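PDB 3TAW: hypothetical glycoside hydrolase from Parabacteroides distasonis, which is of unknown function but is probably a glycoside-hydrolase-like protein with a five-bladed beta-propeller fold. Local coordinates for residues P53-Y58 / G326-R331; D107-N112 / Y135-R140; K333-Y338 / V347-K352. All coordinates share one frame; numbering follows the deposited sequence. Where two conformers were deposited one is given.

Interaction 1. Residues P53-Y58 / G326-R331. With EDO (1,2-ethanediol), chain J; EDO (1,2-ethanediol), chain I.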
loop_
_atom_site.group_PDB
_atom_site.type_symbol
_atom_site.label_atom_id
_atom_site.label_comp_id
_atom_site.label_asym_id
_atom_site.label_seq_id
_atom_site.Cartn_x
_atom_site.Cartn_y
_atom_site.Cartn_z
ATOM N N PRO A 53 -1.379 -3.852 4.926
ATOM C CA PRO A 53 -0.442 -4.916 4.557
ATOM C C PRO A 53 0.023 -4.871 3.102
ATOM O O PRO A 53 -0.746 -4.500 2.210
ATOM C CB PRO A 53 -1.293 -6.161 4.758
ATOM C CG PRO A 53 -2.665 -5.719 4.277
ATOM C CD PRO A 53 -2.786 -4.295 4.786
ATOM N N ALA A 54 1.254 -5.301 2.875
ATOM C CA ALA A 54 1.707 -5.642 1.536
ATOM C C ALA A 54 1.466 -7.123 1.311
ATOM O O ALA A 54 1.330 -7.877 2.276
ATOM C CB ALA A 54 3.164 -5.354 1.384
ATOM N N ALA A 55 1.370 -7.534 0.046
ATOM C CA ALA A 55 1.263 -8.939 -0.289
ATOM C C ALA A 55 2.013 -9.251 -1.560
ATOM O O ALA A 55 2.120 -8.414 -2.468
ATOM C CB ALA A 55 -0.199 -9.379 -0.451
ATOM N N THR A 56 2.546 -10.454 -1.605
ATOM C CA THR A 56 3.226 -10.921 -2.788
ATOM C C THR A 56 3.189 -12.453 -2.807
ATOM O O THR A 56 2.560 -13.080 -1.955
ATOM C CB THR A 56 4.654 -10.319 -2.934
ATOM O OG1 THR A 56 5.138 -10.527 -4.269
ATOM C CG2 THR A 56 5.656 -10.895 -1.886
ATOM N N ILE A 57 3.837 -13.049 -3.794
ATOM C CA ILE A 57 3.937 -14.515 -3.913
ATOM C C ILE A 57 5.411 -14.833 -3.909
ATOM O O ILE A 57 6.180 -14.227 -4.640
ATOM C CB ILE A 57 3.274 -15.060 -5.218
ATOM C CG1 ILE A 57 1.764 -14.775 -5.167
ATOM C CG2 ILE A 57 3.533 -16.590 -5.399
ATOM C CD1 ILE A 57 1.029 -15.077 -6.431
ATOM N N TYR A 58 5.789 -15.794 -3.068
ATOM C CA TYR A 58 7.168 -16.251 -2.955
ATOM C C TYR A 58 7.152 -17.735 -2.579
ATOM O O TYR A 58 6.403 -18.135 -1.684
ATOM C CB TYR A 58 7.889 -15.451 -1.875
ATOM C CG TYR A 58 9.289 -15.951 -1.594
ATOM C CD1 TYR A 58 10.253 -15.930 -2.584
ATOM C CD2 TYR A 58 9.641 -16.458 -0.352
ATOM C CE1 TYR A 58 11.526 -16.375 -2.355
ATOM C CE2 TYR A 58 10.922 -16.911 -0.107
ATOM C CZ TYR A 58 11.855 -16.863 -1.104
ATOM O OH TYR A 58 13.121 -17.358 -0.877
ATOM N N GLY A 326 -2.476 -4.672 -0.537
ATOM C CA GLY A 326 -1.844 -5.891 -1.045
ATOM C C GLY A 326 -2.788 -6.592 -2.025
ATOM O O GLY A 326 -3.985 -6.668 -1.796
ATOM N N LEU A 327 -2.253 -7.099 -3.128
ATOM C CA LEU A 327 -3.072 -7.720 -4.169
ATOM C C LEU A 327 -2.250 -8.760 -4.909
ATOM O O LEU A 327 -1.168 -8.434 -5.414
ATOM C CB LEU A 327 -3.596 -6.656 -5.133
ATOM C CG LEU A 327 -4.460 -7.160 -6.289
ATOM C CD1 LEU A 327 -5.723 -7.920 -5.778
ATOM C CD2 LEU A 327 -4.850 -5.975 -7.215
ATOM N N VAL A 328 -2.726 -10.002 -4.914
ATOM C CA VAL A 328 -2.048 -11.087 -5.614
ATOM C C VAL A 328 -3.036 -11.914 -6.435
ATOM O O VAL A 328 -4.217 -12.019 -6.093
ATOM C CB VAL A 328 -1.273 -12.036 -4.654
ATOM C CG1 VAL A 328 -0.126 -11.289 -3.952
ATOM C CG2 VAL A 328 -2.224 -12.696 -3.619
ATOM N N TYR A 329 -2.526 -12.520 -7.507
ATOM C CA TYR A 329 -3.258 -13.471 -8.317
ATOM C C TYR A 329 -2.685 -14.851 -7.999
ATOM O O TYR A 329 -1.516 -15.134 -8.309
ATOM C CB TYR A 329 -3.063 -13.142 -9.795
ATOM C CG TYR A 329 -3.898 -13.999 -10.685
ATOM C CD1 TYR A 329 -5.271 -13.843 -10.717
ATOM C CD2 TYR A 329 -3.326 -15.000 -11.465
ATOM C CE1 TYR A 329 -6.067 -14.636 -11.524
ATOM C CE2 TYR A 329 -4.114 -15.795 -12.280
ATOM C CZ TYR A 329 -5.477 -15.613 -12.287
ATOM O OH TYR A 329 -6.280 -16.389 -13.086
ATOM N N TYR A 330 -3.492 -15.693 -7.360
ATOM C CA TYR A 330 -3.006 -16.962 -6.773
ATOM C C TYR A 330 -4.097 -18.001 -6.946
ATOM O O TYR A 330 -5.260 -17.712 -6.692
ATOM C CB TYR A 330 -2.730 -16.760 -5.292
ATOM C CG TYR A 330 -2.039 -17.905 -4.599
ATOM C CD1 TYR A 330 -0.692 -18.128 -4.781
ATOM C CD2 TYR A 330 -2.727 -18.723 -3.714
ATOM C CE1 TYR A 330 -0.030 -19.176 -4.127
ATOM C CE2 TYR A 330 -2.092 -19.755 -3.036
ATOM C CZ TYR A 330 -0.741 -19.990 -3.249
ATOM O OH TYR A 330 -0.082 -21.035 -2.597
ATOM N N ARG A 331 -3.727 -19.188 -7.401
ATOM C CA ARG A 331 -4.707 -20.264 -7.613
ATOM C C ARG A 331 -5.937 -19.744 -8.374
ATOM O O ARG A 331 -7.074 -19.975 -7.993
ATOM C CB ARG A 331 -5.119 -20.884 -6.273
ATOM C CG ARG A 331 -3.982 -21.509 -5.530
ATOM C CD ARG A 331 -4.425 -22.041 -4.133
ATOM N NE ARG A 331 -5.467 -23.069 -4.234
ATOM C CZ ARG A 331 -5.983 -23.720 -3.191
ATOM N NH1 ARG A 331 -5.554 -23.470 -1.950
ATOM N NH2 ARG A 331 -6.940 -24.620 -3.383
HETATM C C1 EDO J . -0.758 -18.511 -9.610
HETATM O O1 EDO J . -0.903 -19.295 -8.402
HETATM C C2 EDO J . -2.125 -18.100 -10.167
HETATM O O2 EDO J . -2.979 -19.222 -10.477
HETATM C C1 EDO I . 2.483 -8.313 -5.745
HETATM O O1 EDO I . 3.572 -9.072 -6.308
HETATM C C2 EDO I . 1.840 -7.382 -6.787
HETATM O O2 EDO I . 0.672 -6.682 -6.289
HETATM O O HOH W 1 0.610 -6.456 -3.545
#
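Ala55 and Val328 meet at a seam between two antiparallel sheets, where edge strands 49-58 and 322-330 run side by side in nearly the same direction (18° between axes), consistent with neighbouring propeller blades touching through their inner strands. No hydrogen bond joins the two backbones directly; side chains fill the seam. The Ala55 methyl, CB, lies 3.9 Å from the bare CA of Gly326. Val328 sets CG1 anti to its carbonyl carbon (chi1 -64°), which carries that methyl to 3.6 Å from Thr56 CA. Farther along, Ile57 reaches obliquely across Val328, and Ile57 CD1 comes to the edge of the Tyr330 ring, 3.9 Å from Tyr330 CD1. The Tyr330 hydroxyl looks past this seam and bonds to Gly60 O.

Polar groups are linked through small molecules. One water donates to Ala55 O at 2.7 Å and accepts from Leu327 N at 3.0 Å. A 1,2-ethanediol, probably from the crystallisation liquor, spans the same gap, one hydroxyl, O1, bonded to Thr56 OG1 and the other, O2, donating to Leu327 O at 2.7 Å. The chemistry implies two sheets adhering by apolar contact, with backbone groups bridged by water, and in this crystal a diol, not a ladder.

Interaction 2. Residues D107-N112 / Y135-R140; sequences DNQAEN and YTQWNR. With EDO (1,2-ethanediol), chain L.
Gln137, on strand 131-138, pushes its carboxamide between Gln109 and Asn112, the tight part of a contact that packs the short helix 110-113 on a four-stranded antiparallel sheet, probably one propeller blade. The side chain is extended beyond CG (chi2 -178°), which carries the amide out to the helix start. Its NE2 donates to Gln109 OE1 at 2.9 Å, an almost straight bond lying in the Gln137 amide plane. Its OE1 accepts from Asn112 ND2 at 3.0 Å, and here the two amides stand practically perpendicular, 88° apart. Glu113 accepts a second bond from Gln137 NE2, while Pro161 of strand 157-161, the outermost strand of the same sheet, packs against all three side chains.

Gln109 occupies the N-cap position, and its backbone N donates to Asp107 OD1 at 2.9 Å, an Asx turn.

The other side is looser. Asn139 ND2 gives Glu111 O only a weak bond of 3.3 Å, its OD1 being engaged by the backbone N of Lys141 and Val142. The Glu111 side chain starts away from the strand on an exposed flank. Asn112 ND2 also donates to O1 of a 1,2-ethanediol, probably from the crystallisation liquor. One carboxamide thus ties the N-cap residue and Asn112 of the first turn to the strand; the contact is chiefly polar, and its partners probably fix which way round the amide lies.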
loop_
_atom_site.group_PDB
_atom_site.type_symbol
_atom_site.label_atom_id
_atom_site.label_comp_id
_atom_site.label_asym_id
_atom_site.label_seq_id
_atom_site.Cartn_x
_atom_site.Cartn_y
_atom_site.Cartn_z
ATOM N N ASP A 107 21.069 1.145 11.430
ATOM C CA ASP A 107 21.572 0.914 10.075
ATOM C C ASP A 107 21.642 2.256 9.352
ATOM O O ASP A 107 21.499 3.316 9.981
ATOM C CB ASP A 107 20.696 -0.122 9.334
ATOM C CG ASP A 107 19.241 0.311 9.190
ATOM O OD1 ASP A 107 18.947 1.524 9.273
ATOM O OD2 ASP A 107 18.388 -0.594 9.015
ATOM N N ASN A 108 21.859 2.212 8.041
ATOM C CA ASN A 108 22.034 3.431 7.234
ATOM C C ASN A 108 20.802 4.361 7.206
ATOM O O ASN A 108 20.905 5.501 6.778
ATOM C CB ASN A 108 22.434 3.048 5.792
ATOM C CG ASN A 108 21.384 2.168 5.080
ATOM O OD1 ASN A 108 20.877 1.180 5.634
ATOM N ND2 ASN A 108 21.107 2.491 3.820
ATOM N N GLN A 109 19.638 3.865 7.627
ATOM C CA GLN A 109 18.402 4.643 7.598
ATOM C C GLN A 109 17.913 5.021 8.975
ATOM O O GLN A 109 16.775 5.460 9.118
ATOM C CB GLN A 109 17.290 3.878 6.849
ATOM C CG GLN A 109 17.634 3.586 5.422
ATOM C CD GLN A 109 17.975 4.834 4.646
ATOM O OE1 GLN A 109 17.258 5.829 4.708
ATOM N NE2 GLN A 109 19.083 4.792 3.906
ATOM N N ALA A 110 18.785 4.911 9.984
ATOM C CA ALA A 110 18.341 5.049 11.361
ATOM C C ALA A 110 17.659 6.388 11.628
ATOM O O ALA A 110 16.617 6.423 12.273
ATOM C CB ALA A 110 19.509 4.804 12.345
ATOM N N GLU A 111 18.232 7.488 11.130
ATOM C CA GLU A 111 17.670 8.816 11.397
ATOM C C GLU A 111 16.271 8.992 10.818
ATOM O O GLU A 111 15.418 9.624 11.444
ATOM C CB GLU A 111 18.569 9.948 10.886
ATOM C CG GLU A 111 18.191 11.294 11.505
ATOM C CD GLU A 111 18.914 12.475 10.888
ATOM O OE1 GLU A 111 19.271 12.417 9.689
ATOM O OE2 GLU A 111 19.112 13.473 11.609
ATOM N N ASN A 112 16.036 8.426 9.637
ATOM C CA ASN A 112 14.753 8.600 8.968
ATOM C C ASN A 112 13.660 7.703 9.545
ATOM O O ASN A 112 12.473 7.998 9.408
ATOM C CB ASN A 112 14.876 8.314 7.480
ATOM C CG ASN A 112 15.610 9.398 6.718
ATOM O OD1 ASN A 112 16.184 10.330 7.303
ATOM N ND2 ASN A 112 15.604 9.274 5.385
ATOM N N TYR A 135 7.856 1.837 1.098
ATOM C CA TYR A 135 7.310 1.989 2.444
ATOM C C TYR A 135 7.592 3.384 2.972
ATOM O O TYR A 135 8.337 4.150 2.356
ATOM C CB TYR A 135 7.922 0.939 3.395
ATOM C CG TYR A 135 9.407 1.132 3.662
ATOM C CD1 TYR A 135 10.363 0.695 2.759
ATOM C CD2 TYR A 135 9.852 1.726 4.844
ATOM C CE1 TYR A 135 11.730 0.879 2.995
ATOM C CE2 TYR A 135 11.209 1.892 5.106
ATOM C CZ TYR A 135 12.138 1.468 4.183
ATOM O OH TYR A 135 13.463 1.607 4.460
ATOM N N THR A 136 6.962 3.720 4.091
ATOM C CA THR A 136 7.144 5.022 4.708
ATOM C C THR A 136 8.118 4.929 5.872
ATOM O O THR A 136 7.955 4.086 6.758
ATOM C CB THR A 136 5.832 5.548 5.297
ATOM O OG1 THR A 136 4.793 5.445 4.325
ATOM C CG2 THR A 136 5.997 7.022 5.785
ATOM N N GLN A 137 9.124 5.783 5.857
ATOM C CA GLN A 137 10.032 5.962 7.001
ATOM C C GLN A 137 9.410 7.016 7.894
ATOM O O GLN A 137 9.030 8.092 7.399
ATOM C CB GLN A 137 11.398 6.445 6.528
ATOM C CG GLN A 137 12.064 5.552 5.484
ATOM C CD GLN A 137 13.425 6.071 5.111
ATOM O OE1 GLN A 137 13.555 7.226 4.659
ATOM N NE2 GLN A 137 14.458 5.239 5.282
ATOM N N TRP A 138 9.283 6.738 9.187
ATOM C CA TRP A 138 8.687 7.720 10.107
ATOM C C TRP A 138 9.584 7.951 11.292
ATOM O O TRP A 138 9.896 7.027 12.044
ATOM C CB TRP A 138 7.321 7.258 10.562
ATOM C CG TRP A 138 6.495 8.169 11.453
ATOM C CD1 TRP A 138 5.731 7.770 12.511
ATOM C CD2 TRP A 138 6.275 9.595 11.325
ATOM N NE1 TRP A 138 5.074 8.824 13.042
ATOM C CE2 TRP A 138 5.375 9.959 12.335
ATOM C CE3 TRP A 138 6.739 10.580 10.446
ATOM C CZ2 TRP A 138 4.945 11.281 12.519
ATOM C CZ3 TRP A 138 6.296 11.881 10.607
ATOM C CH2 TRP A 138 5.417 12.220 11.646
ATOM N N ASN A 139 10.003 9.199 11.438
ATOM C CA ASN A 139 10.859 9.605 12.527
ATOM C C ASN A 139 10.187 10.666 13.392
ATOM O O ASN A 139 10.872 11.382 14.140
ATOM C CB ASN A 139 12.184 10.126 11.984
ATOM C CG ASN A 139 12.028 11.388 11.170
ATOM O OD1 ASN A 139 10.917 11.886 10.962
ATOM N ND2 ASN A 139 13.151 11.928 10.727
ATOM N N ARG A 140 8.857 10.745 13.306
ATOM C CA ARG A 140 8.037 11.752 14.017
ATOM C C ARG A 140 8.240 13.185 13.546
ATOM O O ARG A 140 7.719 14.103 14.167
ATOM C CB ARG A 140 8.260 11.729 15.526
ATOM C CG ARG A 140 8.184 10.393 16.141
ATOM C CD ARG A 140 6.920 10.176 16.949
ATOM N NE ARG A 140 7.170 9.015 17.775
ATOM C CZ ARG A 140 6.800 7.760 17.482
ATOM N NH1 ARG A 140 6.065 7.457 16.402
ATOM N NH2 ARG A 140 7.140 6.788 18.329
HETATM C C1 EDO L . 17.037 12.527 4.800
HETATM O O1 EDO L . 16.843 11.474 3.844
HETATM C C2 EDO L . 17.137 13.879 4.107
HETATM O O2 EDO L . 18.276 13.950 3.249
#

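Interaction 3. Residues K333-Y338 / V347-K352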
loop_
_atom_site.group_PDB
_atom_site.type_symbol
_atom_site.label_atom_id
_atom_site.label_comp_id
_atom_site.label_asym_id
_atom_site.label_seq_id
_atom_site.Cartn_x
_atom_site.Cartn_y
_atom_site.Cartn_z
ATOM N N LYS A 333 -7.365 -16.908 -8.719
ATOM C CA LYS A 333 -8.217 -15.864 -8.131
ATOM C C LYS A 333 -7.377 -14.668 -7.658
ATOM O O LYS A 333 -6.170 -14.782 -7.412
ATOM C CB LYS A 333 -8.980 -16.420 -6.920
ATOM C CG LYS A 333 -9.927 -17.596 -7.200
ATOM C CD LYS A 333 -10.561 -18.082 -5.880
ATOM C CE LYS A 333 -11.581 -19.205 -6.071
ATOM N NZ LYS A 333 -12.977 -18.684 -6.234
ATOM N N TRP A 334 -8.046 -13.536 -7.464
ATOM C CA TRP A 334 -7.402 -12.368 -6.884
ATOM C C TRP A 334 -7.691 -12.304 -5.397
ATOM O O TRP A 334 -8.847 -12.401 -4.993
ATOM C CB TRP A 334 -7.929 -11.107 -7.525
ATOM C CG TRP A 334 -7.561 -10.971 -8.940
ATOM C CD1 TRP A 334 -8.316 -11.323 -10.006
ATOM C CD2 TRP A 334 -6.345 -10.432 -9.462
ATOM N NE1 TRP A 334 -7.647 -11.058 -11.173
ATOM C CE2 TRP A 334 -6.443 -10.490 -10.877
ATOM C CE3 TRP A 334 -5.186 -9.924 -8.886
ATOM C CZ2 TRP A 334 -5.425 -10.060 -11.711
ATOM C CZ3 TRP A 334 -4.163 -9.480 -9.733
ATOM C CH2 TRP A 334 -4.307 -9.565 -11.132
ATOM N N TYR A 335 -6.631 -12.152 -4.607
ATOM C CA TYR A 335 -6.716 -11.973 -3.174
ATOM C C TYR A 335 -6.244 -10.561 -2.837
ATOM O O TYR A 335 -5.101 -10.193 -3.122
ATOM C CB TYR A 335 -5.842 -13.004 -2.453
ATOM C CG TYR A 335 -6.341 -14.418 -2.613
ATOM C CD1 TYR A 335 -6.060 -15.150 -3.762
ATOM C CD2 TYR A 335 -7.126 -15.018 -1.633
ATOM C CE1 TYR A 335 -6.535 -16.445 -3.917
ATOM C CE2 TYR A 335 -7.605 -16.314 -1.780
ATOM C CZ TYR A 335 -7.299 -17.030 -2.935
ATOM O OH TYR A 335 -7.790 -18.337 -3.109
ATOM N N LEU A 336 -7.154 -9.786 -2.266
ATOM C CA LEU A 336 -6.967 -8.376 -1.914
ATOM C C LEU A 336 -6.876 -8.242 -0.395
ATOM O O LEU A 336 -7.787 -8.656 0.299
ATOM C CB LEU A 336 -8.167 -7.563 -2.420
ATOM C CG LEU A 336 -8.190 -6.081 -2.076
ATOM C CD1 LEU A 336 -7.045 -5.339 -2.806
ATOM C CD2 LEU A 336 -9.555 -5.464 -2.373
ATOM N N TYR A 337 -5.743 -7.717 0.097
ATOM C CA TYR A 337 -5.473 -7.567 1.527
ATOM C C TYR A 337 -5.567 -6.094 1.891
ATOM O O TYR A 337 -5.000 -5.243 1.199
ATOM C CB TYR A 337 -4.106 -8.157 1.900
ATOM C CG TYR A 337 -4.139 -9.652 1.671
ATOM C CD1 TYR A 337 -4.729 -10.508 2.604
ATOM C CD2 TYR A 337 -3.702 -10.200 0.473
ATOM C CE1 TYR A 337 -4.824 -11.872 2.361
ATOM C CE2 TYR A 337 -3.808 -11.575 0.214
ATOM C CZ TYR A 337 -4.361 -12.408 1.165
ATOM O OH TYR A 337 -4.480 -13.757 0.875
ATOM N N TYR A 338 -6.317 -5.813 2.951
ATOM C CA TYR A 338 -6.567 -4.453 3.335
ATOM C C TYR A 338 -6.542 -4.260 4.844
ATOM O O TYR A 338 -6.821 -5.194 5.628
ATOM C CB TYR A 338 -7.893 -3.968 2.717
ATOM C CG TYR A 338 -9.142 -4.756 3.076
ATOM C CD1 TYR A 338 -9.528 -5.867 2.341
ATOM C CD2 TYR A 338 -9.964 -4.347 4.115
ATOM C CE1 TYR A 338 -10.670 -6.577 2.647
ATOM C CE2 TYR A 338 -11.118 -5.043 4.440
ATOM C CZ TYR A 338 -11.470 -6.145 3.694
ATOM O OH TYR A 338 -12.609 -6.846 3.989
ATOM N N VAL A 347 -9.133 -9.960 4.152
ATOM C CA VAL A 347 -9.024 -10.409 2.767
ATOM C C VAL A 347 -10.395 -10.371 2.065
ATOM O O VAL A 347 -11.432 -10.647 2.666
ATOM C CB VAL A 347 -8.387 -11.824 2.661
ATOM C CG1 VAL A 347 -9.310 -12.925 3.222
ATOM C CG2 VAL A 347 -7.960 -12.117 1.218
ATOM N N ALA A 348 -10.384 -10.011 0.790
ATOM C CA ALA A 348 -11.530 -10.211 -0.095
ATOM C C ALA A 348 -11.000 -10.896 -1.369
ATOM O O ALA A 348 -9.834 -10.716 -1.756
ATOM C CB ALA A 348 -12.243 -8.870 -0.421
ATOM N N VAL A 349 -11.855 -11.686 -2.005
ATOM C CA VAL A 349 -11.433 -12.569 -3.100
ATOM C C VAL A 349 -12.327 -12.316 -4.289
ATOM O O VAL A 349 -13.525 -12.084 -4.126
ATOM C CB VAL A 349 -11.452 -14.050 -2.659
ATOM C CG1 VAL A 349 -10.893 -14.974 -3.752
ATOM C CG2 VAL A 349 -10.637 -14.220 -1.380
ATOM N N SER A 350 -11.733 -12.270 -5.478
ATOM C CA SER A 350 -12.492 -12.135 -6.725
ATOM C C SER A 350 -12.045 -13.146 -7.781
ATOM O O SER A 350 -10.872 -13.509 -7.851
ATOM C CB SER A 350 -12.302 -10.741 -7.309
ATOM O OG SER A 350 -12.987 -10.629 -8.558
ATOM N N ASP A 351 -13.007 -13.543 -8.610
ATOM C CA ASP A 351 -12.789 -14.483 -9.698
ATOM C C ASP A 351 -12.644 -13.752 -11.040
ATOM O O ASP A 351 -12.403 -14.390 -12.066
ATOM C CB ASP A 351 -13.960 -15.465 -9.764
ATOM C CG ASP A 351 -13.951 -16.471 -8.616
ATOM O OD1 ASP A 351 -12.904 -17.092 -8.366
ATOM O OD2 ASP A 351 -14.991 -16.656 -7.968
ATOM N N LYS A 352 -12.768 -12.423 -11.027
ATOM C CA LYS A 352 -12.789 -11.632 -12.260
ATOM C C LYS A 352 -11.495 -11.797 -13.031
ATOM O O LYS A 352 -10.418 -11.733 -12.460
ATOM C CB LYS A 352 -13.014 -10.146 -11.984
ATOM C CG LYS A 352 -13.252 -9.338 -13.295
ATOM C CD LYS A 352 -13.827 -7.983 -13.040
ATOM C CE LYS A 352 -14.227 -7.216 -14.348
ATOM N NZ LYS A 352 -15.041 -5.977 -14.014
HETATM O O HOH W 2 -14.564 -16.621 -5.424
#
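Tyr335 and Val349 face each other as a non-hydrogen-bonded pair in the antiparallel hairpin of strands 333-340 and 344-350, the outer hairpin of a probable propeller blade. Their side chains lie alongside one another: Val349 CG2 touches Tyr335 CD2 at 3.6 Å, while CG1 sits over one face of the ring in a CH-pi contact, 4.2 Å from its centroid. On the same face of the sheet the next such pair, Tyr337 with Val347, is again a tyrosine beside a valine, though without a methyl over the ring face. Val347 holds CG2 anti to its backbone N, and this methyl comes within 3.3 Å of Tyr337 CE1.

The ladder that sets this spacing is regular. Trp334 and Ser350 exchange two bonds, N to O each way at 2.9 Å, and Leu336 with Ala348 does likewise, Leu336 N reaching Ala348 O at 2.9 Å. These four side chains share the other face, where Ala348 CB meets Tyr338 CE1 at 4.1 Å.

At the open end, Lys333 NZ forms a salt bridge with Asp351 OD1; Asp351 has two conformers, so this link is less certain than the ladder. At the end of the strand, Ser350 OG accepts from Lys352 N in an ST turn, and also bonds to Asp15 O.

Farther out, the Tyr337 hydroxyl is tied to Gly91 O and that of Tyr338 to Glu312. Strand 333-340 is the centre of its three-stranded sheet, with 322-330 along its other edge; Ile62 of strand 61-69 packs against Tyr335 and Tyr337, and Glu18 is backbone hydrogen-bonded to Val349 on the hairpin's outer edge.

Interactions 1 and 3 share one sheet: strand 322-330, which meets another sheet in interaction 1, is bonded on its other edge to strand 333-340 of interaction 3, with Gly326 O to Tyr337 N and Val328 O to Tyr335 N both 2.8 Å. Their centres are about 9 Å apart, and both are largely buried. They differ in kind: one is a seam between sheets that lacks direct backbone bonds, the other a hairpin built on them. Interaction 2 stands apart, its centre about 25 Å from that of interaction 1 and about 31 Å from that of interaction 3. Nearer the surface, it fastens a helix start to a strand through side-chain amides.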